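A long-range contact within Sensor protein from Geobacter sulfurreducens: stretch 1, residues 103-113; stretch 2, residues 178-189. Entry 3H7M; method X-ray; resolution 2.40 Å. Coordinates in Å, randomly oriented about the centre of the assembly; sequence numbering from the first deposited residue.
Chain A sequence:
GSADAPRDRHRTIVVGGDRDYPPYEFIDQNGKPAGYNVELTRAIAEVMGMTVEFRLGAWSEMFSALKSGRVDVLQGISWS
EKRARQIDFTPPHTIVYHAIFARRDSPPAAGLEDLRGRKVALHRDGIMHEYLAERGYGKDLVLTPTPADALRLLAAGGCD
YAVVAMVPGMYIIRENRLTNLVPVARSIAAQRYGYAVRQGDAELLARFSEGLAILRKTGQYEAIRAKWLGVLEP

Stretch 1, residues 103-113: RRDSPPAAGLE
Stretch 2, residues 178-189: LTNLVPVARSIA

Stretch 1 has no regular secondary structure beyond R103, an extended residue (phi/psi -72/147) that forms a single antiparallel bridge with L181. Stretch 2 enters the contact through a type I beta turn from L178 to L181, in which T179 (-76/4) and N180 (-99/-1) occupy the corner positions and L181 N donates to L178 O at 3.2 Å. From L181 (-95/141) the chain runs extended through V182 (-138/150) and P183 (-89/116), with V184 next at -93/-51, and the chain then turns corners at A185 and S187, the latter at 28/34.

R103 and L181 are a non-hydrogen-bonded pair, their CA atoms 4.5 Å apart and their side chains diverging. The cross-stretch hydrogen bond lies next to them: R104 N donates to N180 O at 2.8 Å and 146°. N180 O also receives a CA-H contact from R103 CA, with R103 CA 3.1 Å from N180 O. Beyond R104 (-52/-47) and D105 (-57/-60) the first chain swings out of reach at S106 and P107, then returns, with the CA atoms of P108 and V184 6.1 Å apart and those of A110 and A185 5.3 Å apart.

R104, with chi1 to chi3 m, t, t and chi4 at 58°, starts sideways, but its long side chain brings the guanidinium over the turn. T179 O lies over one face, with R104 NH1 2.6 Å from T179 O at an angle too poor for a hydrogen bond; over the opposite face R104 CZ is 3.5 Å from V182 CG1. A flat group suits this slot between a carbonyl and a methyl. R103 (m, t, m, chi4 -82°) leads its end away, while its aliphatic part packs R103 CD 3.7 Å from N180 ND2 and R103 CG 4.1 Å from L181 CD2. A water bridges the stretches, donating to D105 OD1 at 2.8 Å and accepting from N180 ND2 at 3.3 Å; N180 has chi1 p.

Further along, contacts become mainly apolar. V184, chi1 p, points toward stretch 1: its compact branched side chain sets V184 CG2 3.6 Å from P108 CB and a tight 2.9 Å from A109 O. A185 also points toward stretch 1, and its small methyl fits beside the backbone, A185 CB lying 3.9 Å from A109 O and 4.3 Å from G111 N. G111, at -168/166, has no side chain; a CB there would clash with E113 OE2. Finally, L112 (p, t) reaches I188 (p, t), with L112 CD2 3.5 Å from I188 CD1, two flexible aliphatic chains meeting at their tips.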

# COMPACT_ATOMS: atom_id res chain seq x y z
N ARG A 103 -5.14 -6.82 -20.57
CA ARG A 103 -4.77 -6.13 -21.81
C ARG A 103 -6.11 -5.87 -22.47
O ARG A 103 -7.04 -6.65 -22.28
CB ARG A 103 -3.88 -7.01 -22.68
CG ARG A 103 -2.55 -7.33 -22.03
CD ARG A 103 -1.64 -8.15 -22.94
NE ARG A 103 -2.27 -9.41 -23.31
CZ ARG A 103 -2.27 -10.50 -22.55
NH1 ARG A 103 -1.66 -10.51 -21.36
NH2 ARG A 103 -2.89 -11.59 -22.98
N ARG A 104 -6.22 -4.76 -23.20
CA ARG A 104 -7.46 -4.36 -23.88
C ARG A 104 -8.10 -5.42 -24.75
O ARG A 104 -9.31 -5.63 -24.71
CB ARG A 104 -7.23 -3.13 -24.75
CG ARG A 104 -7.17 -1.86 -23.99
CD ARG A 104 -7.02 -0.66 -24.90
NE ARG A 104 -6.94 0.55 -24.09
CZ ARG A 104 -6.01 0.75 -23.16
NH1 ARG A 104 -5.09 -0.18 -22.94
NH2 ARG A 104 -6.01 1.87 -22.44
N ASP A 105 -7.28 -6.06 -25.57
CA ASP A 105 -7.77 -7.10 -26.45
C ASP A 105 -8.46 -8.16 -25.58
O ASP A 105 -9.66 -8.40 -25.71
CB ASP A 105 -6.61 -7.70 -27.25
CG ASP A 105 -5.30 -7.72 -26.46
OD1 ASP A 105 -4.81 -6.63 -26.09
OD2 ASP A 105 -4.76 -8.82 -26.21
N SER A 106 -7.68 -8.76 -24.68
CA SER A 106 -8.13 -9.81 -23.77
C SER A 106 -9.58 -9.81 -23.34
O SER A 106 -10.25 -8.77 -23.32
CB SER A 106 -7.24 -9.83 -22.55
OG SER A 106 -5.95 -10.32 -22.89
N PRO A 107 -10.09 -11.01 -22.98
CA PRO A 107 -11.46 -11.27 -22.53
C PRO A 107 -11.68 -10.60 -21.18
O PRO A 107 -10.96 -10.88 -20.22
CB PRO A 107 -11.51 -12.79 -22.40
CG PRO A 107 -10.32 -13.28 -23.19
CD PRO A 107 -9.29 -12.24 -22.93
N PRO A 108 -12.68 -9.72 -21.07
CA PRO A 108 -12.89 -9.07 -19.78
C PRO A 108 -13.40 -10.05 -18.72
O PRO A 108 -13.94 -11.11 -19.04
CB PRO A 108 -13.91 -7.99 -20.11
CG PRO A 108 -14.75 -8.65 -21.15
CD PRO A 108 -13.71 -9.31 -22.04
N ALA A 109 -13.21 -9.69 -17.46
CA ALA A 109 -13.65 -10.49 -16.34
C ALA A 109 -14.48 -9.54 -15.49
O ALA A 109 -14.10 -8.38 -15.33
CB ALA A 109 -12.46 -10.98 -15.56
N ALA A 110 -15.61 -10.00 -14.97
CA ALA A 110 -16.45 -9.13 -14.16
C ALA A 110 -16.22 -9.31 -12.66
O ALA A 110 -16.76 -8.56 -11.84
CB ALA A 110 -17.91 -9.35 -14.51
N GLY A 111 -15.42 -10.30 -12.30
CA GLY A 111 -15.14 -10.55 -10.90
C GLY A 111 -14.00 -11.54 -10.77
O GLY A 111 -13.63 -12.21 -11.73
N LEU A 112 -13.44 -11.64 -9.57
CA LEU A 112 -12.31 -12.52 -9.36
C LEU A 112 -12.63 -14.01 -9.43
O LEU A 112 -11.72 -14.84 -9.47
CB LEU A 112 -11.62 -12.17 -8.04
CG LEU A 112 -12.45 -11.86 -6.80
CD1 LEU A 112 -11.48 -11.44 -5.70
CD2 LEU A 112 -13.50 -10.75 -7.06
N GLU A 113 -13.90 -14.37 -9.48
CA GLU A 113 -14.23 -15.78 -9.60
C GLU A 113 -13.94 -16.20 -11.03
O GLU A 113 -13.59 -17.36 -11.30
CB GLU A 113 -15.71 -16.02 -9.27
CG GLU A 113 -16.70 -15.30 -10.16
CD GLU A 113 -16.52 -13.79 -10.13
OE1 GLU A 113 -16.29 -13.24 -9.03
OE2 GLU A 113 -16.64 -13.17 -11.20
N LEU A 178 2.26 1.49 -19.66
CA LEU A 178 1.66 0.20 -19.99
C LEU A 178 0.30 0.52 -20.58
O LEU A 178 -0.73 0.21 -19.99
CB LEU A 178 1.48 -0.60 -18.73
CG LEU A 178 2.79 -0.68 -17.96
CD1 LEU A 178 2.58 -1.57 -16.74
CD2 LEU A 178 3.87 -1.25 -18.87
N THR A 179 0.32 1.12 -21.76
CA THR A 179 -0.93 1.57 -22.36
C THR A 179 -1.85 0.56 -22.99
O THR A 179 -2.87 0.93 -23.57
CB THR A 179 -0.66 2.73 -23.34
OG1 THR A 179 0.13 2.27 -24.45
CG2 THR A 179 0.08 3.85 -22.62
N ASN A 180 -1.52 -0.73 -22.89
CA ASN A 180 -2.41 -1.76 -23.40
C ASN A 180 -3.22 -2.31 -22.21
O ASN A 180 -4.07 -3.18 -22.39
CB ASN A 180 -1.62 -2.89 -24.10
CG ASN A 180 -0.52 -3.45 -23.22
OD1 ASN A 180 0.06 -2.72 -22.42
ND2 ASN A 180 -0.22 -4.75 -23.38
N LEU A 181 -2.97 -1.81 -21.00
CA LEU A 181 -3.70 -2.30 -19.81
C LEU A 181 -4.91 -1.46 -19.45
O LEU A 181 -4.89 -0.24 -19.56
CB LEU A 181 -2.79 -2.35 -18.56
CG LEU A 181 -1.49 -3.15 -18.69
CD1 LEU A 181 -0.73 -3.18 -17.40
CD2 LEU A 181 -1.83 -4.56 -19.14
N VAL A 182 -5.98 -2.12 -19.03
CA VAL A 182 -7.20 -1.44 -18.59
C VAL A 182 -7.67 -2.17 -17.36
O VAL A 182 -7.41 -3.37 -17.18
CB VAL A 182 -8.38 -1.54 -19.60
CG1 VAL A 182 -8.10 -0.71 -20.82
CG2 VAL A 182 -8.61 -3.01 -19.99
N PRO A 183 -8.33 -1.45 -16.46
CA PRO A 183 -8.83 -2.08 -15.24
C PRO A 183 -10.21 -2.58 -15.61
O PRO A 183 -11.06 -1.76 -15.95
CB PRO A 183 -8.91 -0.92 -14.25
CG PRO A 183 -9.23 0.27 -15.15
CD PRO A 183 -8.36 0.02 -16.37
N VAL A 184 -10.44 -3.89 -15.59
CA VAL A 184 -11.76 -4.41 -15.96
C VAL A 184 -12.69 -4.59 -14.76
O VAL A 184 -13.83 -4.13 -14.78
CB VAL A 184 -11.67 -5.75 -16.73
CG1 VAL A 184 -10.95 -6.78 -15.90
CG2 VAL A 184 -13.07 -6.23 -17.06
N ALA A 185 -12.20 -5.28 -13.74
CA ALA A 185 -13.00 -5.50 -12.54
C ALA A 185 -12.54 -4.48 -11.51
O ALA A 185 -11.43 -4.57 -10.98
CB ALA A 185 -12.80 -6.91 -12.01
N ARG A 186 -13.40 -3.51 -11.24
CA ARG A 186 -13.07 -2.45 -10.31
C ARG A 186 -13.67 -2.60 -8.92
O ARG A 186 -14.30 -3.61 -8.60
CB ARG A 186 -13.47 -1.12 -10.93
CG ARG A 186 -12.83 -0.87 -12.30
CD ARG A 186 -13.85 -0.54 -13.37
NE ARG A 186 -14.49 0.74 -13.11
CZ ARG A 186 -13.84 1.90 -13.02
NH1 ARG A 186 -12.52 1.92 -13.17
NH2 ARG A 186 -14.49 3.03 -12.80
N SER A 187 -13.43 -1.58 -8.10
CA SER A 187 -13.92 -1.49 -6.73
C SER A 187 -14.17 -2.80 -5.96
O SER A 187 -15.10 -2.88 -5.14
CB SER A 187 -15.19 -0.63 -6.69
OG SER A 187 -14.91 0.71 -7.07
N ILE A 188 -13.35 -3.82 -6.21
CA ILE A 188 -13.53 -5.05 -5.47
C ILE A 188 -12.48 -5.14 -4.36
O ILE A 188 -11.34 -4.72 -4.54
CB ILE A 188 -13.45 -6.30 -6.39
CG1 ILE A 188 -12.03 -6.49 -6.92
CG2 ILE A 188 -14.43 -6.16 -7.55
CD1 ILE A 188 -11.86 -7.78 -7.71
N ALA A 189 -12.89 -5.67 -3.21
CA ALA A 189 -12.03 -5.87 -2.03
C ALA A 189 -11.34 -4.64 -1.43
O ALA A 189 -10.12 -4.56 -1.47
CB ALA A 189 -10.98 -6.95 -2.34
O HOH W 1 -2.15 -5.98 -25.70